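Major capsid protein (Faustovirus, PDB 5J7O) builds the protein capsid of a large double-stranded DNA virus, folding as a double jelly-roll and probably assembling into trimeric capsomers. Local coordinates at residues 90-95 / 319-324; 149-154 / 344-349; 189-194 / 300-305; 366-371 / 505-510; 518-523 / 561-566. One frame throughout, in Å; residues are numbered along the deposited sequence.

Interaction 1: residues 90-95 / 319-324; sequences QFSIPQ and QRFITV
Gln90 lays its side-chain amide over one face of the Phe321 ring, the two planes only 16° apart, with CD 3.5 Å from Phe321 CD1. CG stands anti to the backbone N (chi1 -172°), and the extended chain beyond it carries the amide across the neighbouring strand, where NE2 also makes a weak hydrogen bond to Thr323 OG1 (3.5 Å). A flexible amide suits this partly exposed face, since it can cover an aromatic ring and still use its polar atoms. Ser92 OG comes within 3.2 Å of Phe321 CE1, but its hydrogen bond goes to Asn79. Phe91 and Ile322 form the hydrogen-bonded pair of this antiparallel ladder: Phe91 N reaches Ile322 O at 2.8 Å, and Ile322 N returns a bond to Phe91 O. Their apolar side chains project to the other, buried face, where Ile93 CD1 adds a contact to Ile322 CG1 at 4.1 Å. Where strand 90-92 ends, Arg320 of the partner strand takes over. NE and NH2 both donate side-on to Ile93 O, NE at 3.0 Å, approaching from the same face of its carbonyl plane, while NH1 bonds to Ile315 O and Ser312 OG and so helps fix the guanidinium. Phe100 and Met103 of strand 99-109 and Phe191 of strand 186-193 pack around Ile93. Two strands far apart in sequence thus pair at the edge of a four-stranded antiparallel sheet, as expected in a jelly-roll.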
# COMPACT_ATOMS: atom_id res chain seq x y z
N GLN B 90 26.76 24.84 10.91
CA GLN B 90 27.59 24.87 9.71
C GLN B 90 28.64 23.77 9.77
O GLN B 90 29.38 23.66 10.75
CB GLN B 90 28.27 26.22 9.53
CG GLN B 90 28.97 26.36 8.19
CD GLN B 90 29.86 27.58 8.11
OE1 GLN B 90 30.83 27.71 8.86
NE2 GLN B 90 29.53 28.49 7.20
N PHE B 91 28.72 22.98 8.71
CA PHE B 91 29.75 21.97 8.54
C PHE B 91 30.72 22.41 7.45
O PHE B 91 30.31 22.98 6.43
CB PHE B 91 29.15 20.61 8.13
CG PHE B 91 28.12 20.08 9.09
CD1 PHE B 91 26.79 20.44 8.95
CD2 PHE B 91 28.47 19.21 10.10
CE1 PHE B 91 25.84 19.95 9.82
CE2 PHE B 91 27.52 18.71 10.97
CZ PHE B 91 26.20 19.08 10.83
N SER B 92 32.00 22.14 7.67
CA SER B 92 32.96 22.17 6.58
C SER B 92 32.92 20.83 5.85
O SER B 92 32.68 19.78 6.45
CB SER B 92 34.37 22.46 7.08
OG SER B 92 34.50 23.80 7.53
N ILE B 93 33.15 20.88 4.54
CA ILE B 93 33.26 19.65 3.76
C ILE B 93 34.74 19.27 3.74
O ILE B 93 35.53 19.88 3.02
CB ILE B 93 32.70 19.84 2.34
CG1 ILE B 93 31.26 20.33 2.40
CG2 ILE B 93 32.78 18.53 1.56
CD1 ILE B 93 30.64 20.62 1.05
N PRO B 94 35.14 18.27 4.53
CA PRO B 94 36.57 17.97 4.67
C PRO B 94 37.18 17.50 3.36
O PRO B 94 36.49 17.02 2.45
CB PRO B 94 36.60 16.86 5.73
CG PRO B 94 35.26 16.91 6.40
CD PRO B 94 34.31 17.37 5.34
N GLN B 95 38.49 17.65 3.27
CA GLN B 95 39.24 17.14 2.13
C GLN B 95 39.51 15.66 2.34
O GLN B 95 40.19 15.28 3.30
CB GLN B 95 40.54 17.92 1.95
CG GLN B 95 41.14 17.80 0.57
CD GLN B 95 42.13 18.90 0.28
OE1 GLN B 95 41.77 19.98 -0.20
NE2 GLN B 95 43.40 18.64 0.57
N GLN B 319 36.63 27.02 1.70
CA GLN B 319 35.62 27.97 1.25
C GLN B 319 34.32 27.27 0.89
O GLN B 319 33.47 27.86 0.21
CB GLN B 319 36.14 28.78 0.07
CG GLN B 319 37.04 27.98 -0.86
CD GLN B 319 37.28 28.66 -2.19
OE1 GLN B 319 36.86 28.17 -3.24
NE2 GLN B 319 37.96 29.80 -2.16
N ARG B 320 34.15 26.02 1.31
CA ARG B 320 32.97 25.22 1.01
C ARG B 320 32.32 24.78 2.31
O ARG B 320 33.00 24.25 3.20
CB ARG B 320 33.34 24.01 0.14
CG ARG B 320 34.47 23.16 0.71
CD ARG B 320 34.99 22.16 -0.31
NE ARG B 320 35.75 21.09 0.33
CZ ARG B 320 36.44 20.17 -0.33
NH1 ARG B 320 36.49 20.20 -1.65
NH2 ARG B 320 37.10 19.23 0.34
N PHE B 321 31.02 25.00 2.44
CA PHE B 321 30.33 24.73 3.69
C PHE B 321 28.92 24.23 3.41
O PHE B 321 28.33 24.52 2.37
CB PHE B 321 30.25 25.97 4.58
CG PHE B 321 31.59 26.54 4.94
CD1 PHE B 321 32.28 26.08 6.05
CD2 PHE B 321 32.16 27.55 4.18
CE1 PHE B 321 33.51 26.61 6.39
CE2 PHE B 321 33.38 28.08 4.51
CZ PHE B 321 34.06 27.61 5.62
N ILE B 322 28.38 23.47 4.36
CA ILE B 322 26.97 23.12 4.41
C ILE B 322 26.38 23.80 5.64
O ILE B 322 26.75 23.47 6.78
CB ILE B 322 26.76 21.60 4.46
CG1 ILE B 322 27.18 20.96 3.14
CG2 ILE B 322 25.30 21.28 4.76
CD1 ILE B 322 26.40 21.46 1.94
N THR B 323 25.49 24.75 5.42
CA THR B 323 24.86 25.52 6.48
C THR B 323 23.41 25.08 6.62
O THR B 323 22.70 24.94 5.61
CB THR B 323 24.94 27.02 6.20
OG1 THR B 323 26.30 27.46 6.37
CG2 THR B 323 24.03 27.80 7.14
N VAL B 324 22.97 24.85 7.85
CA VAL B 324 21.63 24.35 8.13
C VAL B 324 21.00 25.23 9.20
O VAL B 324 21.55 25.38 10.30
CB VAL B 324 21.63 22.88 8.58
CG1 VAL B 324 20.22 22.42 8.86
CG2 VAL B 324 22.30 22.00 7.54

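Interaction 2: residues 149-154 / 344-349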
# COMPACT_ATOMS: atom_id res chain seq x y z
N VAL B 149 -39.97 12.32 31.12
CA VAL B 149 -38.56 12.02 30.90
C VAL B 149 -37.73 12.97 31.74
O VAL B 149 -37.80 14.19 31.58
CB VAL B 149 -38.19 12.12 29.41
CG1 VAL B 149 -36.68 12.04 29.24
CG2 VAL B 149 -38.87 11.02 28.61
N TYR B 150 -36.93 12.40 32.64
CA TYR B 150 -35.95 13.15 33.42
C TYR B 150 -34.59 12.92 32.78
O TYR B 150 -34.10 11.79 32.73
CB TYR B 150 -35.96 12.68 34.88
CG TYR B 150 -35.02 13.41 35.81
CD1 TYR B 150 -35.28 14.72 36.21
CD2 TYR B 150 -33.89 12.78 36.32
CE1 TYR B 150 -34.42 15.38 37.08
CE2 TYR B 150 -33.03 13.43 37.18
CZ TYR B 150 -33.30 14.73 37.56
OH TYR B 150 -32.45 15.38 38.42
N THR B 151 -33.99 13.99 32.26
CA THR B 151 -32.74 13.91 31.52
C THR B 151 -31.61 14.42 32.41
O THR B 151 -31.60 15.59 32.81
CB THR B 151 -32.81 14.72 30.23
OG1 THR B 151 -33.91 14.25 29.43
CG2 THR B 151 -31.52 14.57 29.43
N LEU B 152 -30.65 13.54 32.71
CA LEU B 152 -29.57 13.83 33.64
C LEU B 152 -28.25 13.87 32.89
O LEU B 152 -27.86 12.89 32.24
CB LEU B 152 -29.53 12.77 34.75
CG LEU B 152 -28.59 13.04 35.93
CD1 LEU B 152 -29.16 14.12 36.83
CD2 LEU B 152 -28.32 11.76 36.70
N TYR B 153 -27.55 15.00 32.99
CA TYR B 153 -26.26 15.20 32.34
C TYR B 153 -25.15 15.13 33.39
O TYR B 153 -25.19 15.86 34.38
CB TYR B 153 -26.21 16.55 31.62
CG TYR B 153 -27.36 16.81 30.68
CD1 TYR B 153 -28.55 17.35 31.16
CD2 TYR B 153 -27.26 16.55 29.32
CE1 TYR B 153 -29.61 17.61 30.31
CE2 TYR B 153 -28.31 16.80 28.46
CZ TYR B 153 -29.49 17.33 28.96
OH TYR B 153 -30.54 17.58 28.11
N THR B 154 -24.17 14.26 33.16
CA THR B 154 -23.03 14.13 34.06
C THR B 154 -21.75 14.15 33.24
O THR B 154 -21.64 13.45 32.23
CB THR B 154 -23.11 12.83 34.88
OG1 THR B 154 -24.40 12.72 35.49
CG2 THR B 154 -22.04 12.83 35.97
N THR B 344 -18.53 12.15 29.07
CA THR B 344 -19.80 12.84 28.86
C THR B 344 -20.91 11.79 28.88
O THR B 344 -20.99 10.95 27.98
CB THR B 344 -19.79 13.61 27.55
OG1 THR B 344 -18.87 14.71 27.64
CG2 THR B 344 -21.18 14.15 27.24
N THR B 345 -21.76 11.85 29.90
CA THR B 345 -22.83 10.88 30.08
C THR B 345 -24.18 11.58 30.14
O THR B 345 -24.35 12.55 30.90
CB THR B 345 -22.62 10.05 31.35
OG1 THR B 345 -22.36 10.93 32.46
CG2 THR B 345 -21.45 9.11 31.18
N VAL B 346 -25.13 11.09 29.35
CA VAL B 346 -26.52 11.51 29.42
C VAL B 346 -27.36 10.30 29.79
O VAL B 346 -27.26 9.25 29.14
CB VAL B 346 -27.00 12.12 28.09
CG1 VAL B 346 -28.49 12.42 28.15
CG2 VAL B 346 -26.22 13.38 27.76
N GLU B 347 -28.18 10.45 30.83
CA GLU B 347 -29.11 9.41 31.25
C GLU B 347 -30.53 9.96 31.17
O GLU B 347 -30.79 11.08 31.64
CB GLU B 347 -28.81 8.93 32.67
CG GLU B 347 -27.45 8.27 32.83
CD GLU B 347 -27.06 8.09 34.28
OE1 GLU B 347 -27.18 6.96 34.81
OE2 GLU B 347 -26.65 9.09 34.91
N THR B 348 -31.43 9.19 30.58
CA THR B 348 -32.84 9.54 30.51
C THR B 348 -33.64 8.53 31.33
O THR B 348 -33.45 7.32 31.18
CB THR B 348 -33.33 9.55 29.06
OG1 THR B 348 -33.13 8.27 28.47
CG2 THR B 348 -32.58 10.60 28.25
N LEU B 349 -34.52 9.04 32.18
CA LEU B 349 -35.38 8.21 33.03
C LEU B 349 -36.83 8.49 32.66
O LEU B 349 -37.33 9.59 32.89
CB LEU B 349 -35.13 8.49 34.51
CG LEU B 349 -33.87 7.92 35.17
CD1 LEU B 349 -32.64 8.73 34.82
CD2 LEU B 349 -34.05 7.83 36.68
O HOH W 1 -26.12 11.72 33.90
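Thr345 and Thr154 meet at the tightest point of this antiparallel pairing: Thr345 OG1 donates to Thr154 O at 2.6 Å, from above the carbonyl plane, while Thr345 N donates to the same oxygen at 2.8 Å. OG1 lies between the backbone N and the carbonyl carbon (chi1 50°), within 3.2 Å of Thr154 CB. On the opposite face Val346 CG2 fits beside the Tyr153 ring, 3.7 Å from CD2, and Leu254 and Pro250 of the second subunit pack on this pair. Looser is the region between Leu152, Thr154 and Glu347, where a water fills in for direct polar contact. It donates to Glu347 OE2 at 2.9 Å and sits 2.5 Å from Thr154 OG1, with a weak bond to Leu152 O. Leu152 CD2 lies alongside that carboxylate, 3.6 Å from OE2, while OE1 bonds to Tyr367 OH of the next strand. Backbone bonds fix the register, whereas the water that donates to OE2 is consistent with a charged carboxylate.

Interaction 3: residues 189-194 / 300-305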
# COMPACT_ATOMS: atom_id res chain seq x y z
N VAL B 189 18.66 24.94 4.12
CA VAL B 189 19.84 24.11 3.91
C VAL B 189 20.65 24.74 2.80
O VAL B 189 20.15 24.91 1.68
CB VAL B 189 19.47 22.66 3.57
CG1 VAL B 189 20.73 21.83 3.35
CG2 VAL B 189 18.61 22.04 4.66
N LYS B 190 21.91 25.08 3.08
CA LYS B 190 22.73 25.86 2.17
C LYS B 190 24.00 25.10 1.78
O LYS B 190 24.65 24.49 2.63
CB LYS B 190 23.13 27.20 2.80
CG LYS B 190 22.01 28.23 2.84
CD LYS B 190 22.38 29.41 3.73
CE LYS B 190 23.75 29.97 3.38
NZ LYS B 190 24.17 31.04 4.33
N PHE B 191 24.33 25.15 0.49
CA PHE B 191 25.62 24.73 -0.03
C PHE B 191 26.36 26.00 -0.44
O PHE B 191 26.03 26.62 -1.45
CB PHE B 191 25.47 23.77 -1.20
CG PHE B 191 26.78 23.34 -1.80
CD1 PHE B 191 27.90 23.17 -1.01
CD2 PHE B 191 26.89 23.11 -3.17
CE1 PHE B 191 29.11 22.77 -1.56
CE2 PHE B 191 28.09 22.72 -3.72
CZ PHE B 191 29.20 22.55 -2.92
N GLU B 192 27.37 26.37 0.35
CA GLU B 192 27.98 27.70 0.28
C GLU B 192 29.41 27.59 -0.25
O GLU B 192 30.20 26.78 0.25
CB GLU B 192 27.97 28.35 1.66
CG GLU B 192 27.87 29.86 1.64
CD GLU B 192 27.54 30.42 3.01
OE1 GLU B 192 27.03 29.66 3.86
OE2 GLU B 192 27.79 31.62 3.24
N VAL B 193 29.73 28.41 -1.25
CA VAL B 193 31.07 28.48 -1.82
C VAL B 193 31.46 29.94 -1.97
O VAL B 193 30.71 30.73 -2.57
CB VAL B 193 31.15 27.76 -3.19
CG1 VAL B 193 32.58 27.78 -3.70
CG2 VAL B 193 30.64 26.33 -3.08
N ASN B 194 32.62 30.31 -1.43
CA ASN B 194 33.17 31.67 -1.52
C ASN B 194 32.24 32.70 -0.89
O ASN B 194 32.25 33.87 -1.26
CB ASN B 194 33.47 32.06 -2.97
CG ASN B 194 34.36 31.05 -3.67
OD1 ASN B 194 34.96 30.20 -3.02
ND2 ASN B 194 34.45 31.15 -4.99
N LEU B 300 19.11 17.22 -0.16
CA LEU B 300 18.51 16.98 -1.48
C LEU B 300 19.10 17.91 -2.54
O LEU B 300 18.40 18.65 -3.22
CB LEU B 300 17.00 17.14 -1.39
CG LEU B 300 16.31 16.49 -0.18
CD1 LEU B 300 14.99 17.18 0.11
CD2 LEU B 300 16.10 15.00 -0.42
N PHE B 301 20.42 17.85 -2.68
CA PHE B 301 21.10 18.60 -3.73
C PHE B 301 21.30 17.74 -4.97
O PHE B 301 21.11 16.52 -4.95
CB PHE B 301 22.45 19.13 -3.23
CG PHE B 301 22.33 20.21 -2.18
CD1 PHE B 301 21.76 21.43 -2.49
CD2 PHE B 301 22.81 20.00 -0.90
CE1 PHE B 301 21.66 22.42 -1.53
CE2 PHE B 301 22.72 20.98 0.06
CZ PHE B 301 22.14 22.20 -0.25
N TRP B 302 21.68 18.39 -6.07
CA TRP B 302 21.79 17.69 -7.35
C TRP B 302 22.94 16.69 -7.34
O TRP B 302 22.85 15.63 -7.96
CB TRP B 302 21.95 18.70 -8.49
CG TRP B 302 23.37 19.14 -8.68
CD1 TRP B 302 24.29 18.60 -9.52
CD2 TRP B 302 24.03 20.20 -7.98
NE1 TRP B 302 25.49 19.25 -9.40
CE2 TRP B 302 25.36 20.24 -8.46
CE3 TRP B 302 23.64 21.11 -7.00
CZ2 TRP B 302 26.29 21.16 -7.99
CZ3 TRP B 302 24.56 22.03 -6.54
CH2 TRP B 302 25.87 22.04 -7.03
N PHE B 303 24.02 16.99 -6.61
CA PHE B 303 25.23 16.19 -6.69
C PHE B 303 25.10 14.91 -5.89
O PHE B 303 26.10 14.28 -5.53
CB PHE B 303 26.45 17.00 -6.23
CG PHE B 303 26.30 17.64 -4.88
CD1 PHE B 303 26.52 16.91 -3.72
CD2 PHE B 303 25.95 18.97 -4.78
CE1 PHE B 303 26.38 17.51 -2.48
CE2 PHE B 303 25.82 19.58 -3.54
CZ PHE B 303 26.03 18.84 -2.39
N ARG B 304 23.86 14.53 -5.57
CA ARG B 304 23.63 13.21 -4.99
C ARG B 304 23.84 12.12 -6.02
O ARG B 304 24.27 11.01 -5.68
CB ARG B 304 22.21 13.15 -4.41
CG ARG B 304 21.68 11.76 -4.11
CD ARG B 304 20.47 11.86 -3.19
NE ARG B 304 20.80 12.61 -1.99
CZ ARG B 304 21.28 12.07 -0.88
NH1 ARG B 304 21.48 10.76 -0.82
NH2 ARG B 304 21.57 12.83 0.17
N ASP B 305 23.55 12.41 -7.28
CA ASP B 305 23.82 11.51 -8.40
C ASP B 305 25.31 11.19 -8.46
O ASP B 305 26.13 12.11 -8.53
CB ASP B 305 23.35 12.17 -9.69
CG ASP B 305 23.32 11.22 -10.88
OD1 ASP B 305 24.07 10.22 -10.88
OD2 ASP B 305 22.53 11.49 -11.81
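Phe191 sets its CB over the face of the Phe301 ring, offset toward the rim, 4.1 Å from the centroid and 23° off the ring normal, a CH-pi contact. CZ is the atom of Phe301 that comes closest, 3.8 Å from Phe191 CB, and Val189 CG1 meets the same tip at 3.9 Å. The Phe191 ring itself goes on to a second aromatic: CG stands anti to the backbone N (chi1 178°), and the ring beyond it offers a face to the edge of Phe303. This is an edge-to-face pair, with centroids 5.2 Å apart and planes at 61°; Phe303 CE2 is 3.7 Å from Phe191 CD2. Trp302 comes to the edge of the Phe191 ring, its CH2 4.0 Å from Phe191 CE2, and one face of the indole is covered by Phe303 CD2 from its own segment. Large flat side chains suit this place because the backbones are well separated, the nearest CA atoms, those of Phe191 and Phe301, being 8.5 Å apart. The aromatics bridge that gap without polar bonds between the two segments. Ile310 touches Phe191, Trp302 and Phe303, Met103 packs on Phe303, and Tyr201 sets an edge-to-face ring against Phe301. Strand 186-193 thereby presents Val189 and Phe191 to Phe301 and Phe191 also to the short 3-10 turn at 302-304, in the kind of hydrophobic packing that fills the interior of a jelly-roll.

Interaction 4: residues 366-371 / 505-510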
# COMPACT_ATOMS: atom_id res chain seq x y z
N GLN B 366 -38.38 3.02 31.35
CA GLN B 366 -37.25 2.90 30.45
C GLN B 366 -36.09 3.75 30.95
O GLN B 366 -36.28 4.86 31.43
CB GLN B 366 -37.62 3.33 29.02
CG GLN B 366 -38.79 2.57 28.42
CD GLN B 366 -39.17 3.09 27.05
OE1 GLN B 366 -38.33 3.63 26.32
NE2 GLN B 366 -40.44 2.94 26.69
N TYR B 367 -34.88 3.21 30.81
CA TYR B 367 -33.65 3.91 31.14
C TYR B 367 -32.70 3.83 29.95
O TYR B 367 -32.59 2.78 29.31
CB TYR B 367 -32.98 3.32 32.40
CG TYR B 367 -31.57 3.81 32.64
CD1 TYR B 367 -31.32 4.95 33.39
CD2 TYR B 367 -30.48 3.11 32.13
CE1 TYR B 367 -30.03 5.39 33.62
CE2 TYR B 367 -29.19 3.54 32.35
CZ TYR B 367 -28.97 4.68 33.09
OH TYR B 367 -27.68 5.11 33.32
N ASN B 368 -32.03 4.94 29.67
CA ASN B 368 -31.03 4.99 28.61
C ASN B 368 -29.80 5.73 29.12
O ASN B 368 -29.93 6.72 29.84
CB ASN B 368 -31.57 5.69 27.35
CG ASN B 368 -32.62 4.87 26.63
OD1 ASN B 368 -33.76 4.77 27.08
ND2 ASN B 368 -32.24 4.28 25.50
N ARG B 369 -28.62 5.25 28.74
CA ARG B 369 -27.37 5.92 29.05
C ARG B 369 -26.57 6.10 27.76
O ARG B 369 -26.46 5.17 26.96
CB ARG B 369 -26.54 5.13 30.07
CG ARG B 369 -25.15 5.71 30.31
CD ARG B 369 -24.43 5.03 31.45
NE ARG B 369 -23.04 5.45 31.54
CZ ARG B 369 -22.24 5.18 32.57
NH1 ARG B 369 -22.69 4.48 33.60
NH2 ARG B 369 -20.98 5.61 32.56
N TYR B 370 -26.03 7.30 27.58
CA TYR B 370 -25.20 7.63 26.43
C TYR B 370 -23.88 8.18 26.96
O TYR B 370 -23.88 9.17 27.70
CB TYR B 370 -25.88 8.65 25.52
CG TYR B 370 -27.28 8.27 25.08
CD1 TYR B 370 -27.50 7.67 23.84
CD2 TYR B 370 -28.38 8.52 25.89
CE1 TYR B 370 -28.78 7.33 23.43
CE2 TYR B 370 -29.66 8.18 25.49
CZ TYR B 370 -29.85 7.59 24.26
OH TYR B 370 -31.12 7.25 23.86
N THR B 371 -22.77 7.55 26.59
CA THR B 371 -21.47 7.87 27.17
C THR B 371 -20.43 8.04 26.07
O THR B 371 -20.20 7.12 25.28
CB THR B 371 -21.02 6.79 28.15
OG1 THR B 371 -21.97 6.68 29.21
CG2 THR B 371 -19.65 7.13 28.73
N GLN B 505 -36.99 -1.81 30.86
CA GLN B 505 -36.09 -1.69 29.73
C GLN B 505 -34.86 -0.88 30.11
O GLN B 505 -34.94 0.06 30.91
CB GLN B 505 -36.77 -1.02 28.53
CG GLN B 505 -38.06 -1.67 28.10
CD GLN B 505 -38.78 -0.88 27.02
OE1 GLN B 505 -38.25 -0.66 25.94
NE2 GLN B 505 -39.99 -0.43 27.33
N SER B 506 -33.72 -1.24 29.53
CA SER B 506 -32.49 -0.49 29.72
C SER B 506 -31.65 -0.62 28.46
O SER B 506 -31.65 -1.66 27.79
CB SER B 506 -31.71 -0.99 30.94
OG SER B 506 -30.64 -0.11 31.24
N ALA B 507 -30.93 0.46 28.13
CA ALA B 507 -30.11 0.49 26.93
C ALA B 507 -28.97 1.47 27.14
O ALA B 507 -29.12 2.47 27.84
CB ALA B 507 -30.93 0.88 25.70
N SER B 508 -27.83 1.18 26.51
CA SER B 508 -26.66 2.04 26.63
C SER B 508 -25.93 2.12 25.30
O SER B 508 -25.82 1.13 24.57
CB SER B 508 -25.70 1.54 27.72
OG SER B 508 -25.15 0.28 27.39
N GLN B 509 -25.45 3.32 24.98
CA GLN B 509 -24.51 3.55 23.89
C GLN B 509 -23.24 4.12 24.49
O GLN B 509 -23.26 5.20 25.09
CB GLN B 509 -25.07 4.53 22.85
CG GLN B 509 -26.29 4.06 22.09
CD GLN B 509 -26.65 5.00 20.96
OE1 GLN B 509 -26.55 6.22 21.11
NE2 GLN B 509 -27.06 4.44 19.83
N VAL B 510 -22.13 3.39 24.34
CA VAL B 510 -20.84 3.83 24.85
C VAL B 510 -19.88 3.95 23.68
O VAL B 510 -19.78 3.03 22.86
CB VAL B 510 -20.29 2.86 25.92
CG1 VAL B 510 -18.92 3.33 26.41
CG2 VAL B 510 -21.26 2.73 27.08
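The strands holding 366-371 and 505-510 run parallel, 7° apart in direction and 4.7 Å apart at closest approach, in register from Gln366 beside Gln505 to Thr371 beside Val510. Alternate residues of 366-371 bond to both neighbours of their opposite number, Tyr367 to Gln505 and, weakly, Ala507, Arg369 to Ala507 and Gln509, the staggered pattern of a parallel ladder. Its bonds shorten along the chain, from Tyr367 N to Gln505 O at 3.2 Å to Thr371 N to Gln509 O at 2.8 Å. On one face, Gln366 and Gln505 lie side by side, touching through Gln366 CG and Gln505 NE2 at 3.4 Å. Ala507, whose side chain is a single methyl, puts CB 3.6 Å from Asn368 ND2. Farther along, Gln509 OE1 lies in the plane of the Tyr370 ring at its edge, 3.2 Å from CD1, with the amide and ring planes at 90°; OE1 also accepts from Gly248 N of the second subunit, and NE2 donates to Gln484. The other face carries Tyr367, with Ser506 OG at the ring edge, 3.3 Å from CD2, and Arg369, whose extended chain brings NE to Thr371 OG1 at 2.8 Å. Arg369 makes a cation-pi contact with Tyr486 of the second subunit; Ser506 OG and Ser508 OG accept from backbone N-H groups there, and Ser508 OG also hydrogen-bonds to Ser485 OG of its own chain. Polar side chains thus serve both faces, joining sheet and subunit interface through directional bonds.

Interaction 5: residues 518-523 / 561-566; sequences PVETET and PQDKGA
The Glu520 carboxylate takes Lys564 N at OE2, on the syn side and 29° out of the carboxylate plane, in a nearly straight bond of 3.1 Å (172° at the hydrogen). The Asp563 carboxylate is met differently: Gly565 N approaches OD1 from above its plane, at 3.0 Å. With OD1 accepting from the backbone N two residues on, this is an Asx turn, and it coincides with a type I beta turn from Asp563 to Ala566. The turn leads into strand 567-570 and meets the end of strand 503-521, while Gln562 beside it hydrogen-bonds to Thr220 of the third subunit. A water joins Gly565 O to Thr523 OG1. The two acids come near each other, OE2 of Glu520 to OD1 of Asp563 at 3.6 Å; a water that donates to both, 2.7 Å from Glu520 OE2, probably eases the repulsion, as may the salt bridge from Asp563 OD2 to Lys211. Lys564 spreads its aliphatic chain across Glu522 at about a right angle, CD 3.9 Å from Glu522 OE2, while that oxygen forms its salt bridge with Arg546.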
# COMPACT_ATOMS: atom_id res chain seq x y z
N PRO B 518 -8.98 13.21 8.13
CA PRO B 518 -8.54 14.49 7.57
C PRO B 518 -9.15 14.72 6.20
O PRO B 518 -8.77 14.07 5.22
CB PRO B 518 -7.01 14.32 7.51
CG PRO B 518 -6.80 12.85 7.37
CD PRO B 518 -7.92 12.19 8.13
N VAL B 519 -10.10 15.64 6.13
CA VAL B 519 -10.81 15.95 4.89
C VAL B 519 -10.16 17.16 4.25
O VAL B 519 -10.07 18.23 4.86
CB VAL B 519 -12.31 16.21 5.16
CG1 VAL B 519 -13.03 16.53 3.86
CG2 VAL B 519 -12.94 15.00 5.84
N GLU B 520 -9.71 17.00 3.00
CA GLU B 520 -8.98 18.04 2.29
C GLU B 520 -9.93 18.86 1.43
O GLU B 520 -10.71 18.30 0.65
CB GLU B 520 -7.89 17.42 1.43
CG GLU B 520 -6.82 16.68 2.21
CD GLU B 520 -5.91 15.86 1.31
OE1 GLU B 520 -6.13 14.64 1.19
OE2 GLU B 520 -4.98 16.45 0.72
N THR B 521 -9.86 20.18 1.58
CA THR B 521 -10.60 21.12 0.74
C THR B 521 -9.59 21.84 -0.14
O THR B 521 -8.76 22.61 0.36
CB THR B 521 -11.40 22.11 1.58
OG1 THR B 521 -12.31 21.40 2.43
CG2 THR B 521 -12.19 23.05 0.68
N GLU B 522 -9.64 21.59 -1.45
CA GLU B 522 -8.67 22.16 -2.37
C GLU B 522 -8.72 23.68 -2.34
O GLU B 522 -9.80 24.28 -2.28
CB GLU B 522 -8.92 21.65 -3.79
CG GLU B 522 -8.66 20.17 -3.98
CD GLU B 522 -8.98 19.69 -5.39
OE1 GLU B 522 -8.84 20.48 -6.34
OE2 GLU B 522 -9.38 18.51 -5.54
N THR B 523 -7.55 24.30 -2.37
CA THR B 523 -7.43 25.76 -2.39
C THR B 523 -7.21 26.32 -3.78
O THR B 523 -7.37 27.53 -3.97
CB THR B 523 -6.29 26.21 -1.47
OG1 THR B 523 -5.07 25.55 -1.84
CG2 THR B 523 -6.61 25.89 -0.02
N PRO B 561 1.12 12.57 -6.52
CA PRO B 561 1.04 13.06 -5.14
C PRO B 561 -0.28 12.70 -4.47
O PRO B 561 -1.36 12.81 -5.07
CB PRO B 561 1.18 14.58 -5.31
CG PRO B 561 0.59 14.84 -6.65
CD PRO B 561 0.90 13.64 -7.50
N GLN B 562 -0.19 12.27 -3.22
CA GLN B 562 -1.39 12.03 -2.42
C GLN B 562 -2.03 13.35 -2.00
O GLN B 562 -3.26 13.47 -1.97
CB GLN B 562 -1.05 11.19 -1.20
CG GLN B 562 -2.23 10.43 -0.61
CD GLN B 562 -2.61 9.22 -1.45
OE1 GLN B 562 -1.86 8.79 -2.32
NE2 GLN B 562 -3.79 8.67 -1.18
N ASP B 563 -1.21 14.35 -1.67
CA ASP B 563 -1.70 15.66 -1.29
C ASP B 563 -2.53 16.27 -2.41
O ASP B 563 -2.04 16.43 -3.54
CB ASP B 563 -0.52 16.57 -0.94
CG ASP B 563 -0.94 17.85 -0.23
OD1 ASP B 563 -2.10 18.30 -0.40
OD2 ASP B 563 -0.11 18.42 0.51
N LYS B 564 -3.78 16.60 -2.11
CA LYS B 564 -4.69 17.12 -3.12
C LYS B 564 -4.34 18.52 -3.59
O LYS B 564 -4.88 18.97 -4.61
CB LYS B 564 -6.13 17.11 -2.60
CG LYS B 564 -6.91 15.84 -2.94
CD LYS B 564 -8.39 16.02 -2.67
CE LYS B 564 -9.21 14.91 -3.29
NZ LYS B 564 -10.67 15.16 -3.15
N GLY B 565 -3.46 19.23 -2.89
CA GLY B 565 -3.05 20.56 -3.27
C GLY B 565 -1.68 20.66 -3.91
O GLY B 565 -1.17 21.77 -4.07
N ALA B 566 -1.07 19.53 -4.27
CA ALA B 566 0.27 19.52 -4.85
C ALA B 566 0.15 19.51 -6.37
O ALA B 566 -0.38 18.56 -6.95
CB ALA B 566 1.06 18.31 -4.36
O HOH W 2 -3.59 18.36 1.95
O HOH W 3 -2.59 23.97 -3.18

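Interactions 1 and 3 adjoin, their centres 10 Å apart: strands 320-326 and 186-193 are neighbours in one sheet, joined by Thr323 O to Lys190 N at 2.7 Å, so the loop 300-305 of interaction 3 packs on the same sheet to which interaction 1 belongs. Interactions 2 and 4 form a second cluster, 9 Å between centres, because strands 341-351 and 364-375 are adjacent; both also touch the second subunit. The clusters lie on opposite sides of the chain's centre, interactions 1 and 2 having centres about 67 Å apart. Interaction 5 sits between, about 30 Å from interaction 3 and 40 Å from interaction 4 between centres, and strand 503-521 runs from interaction 4 to it.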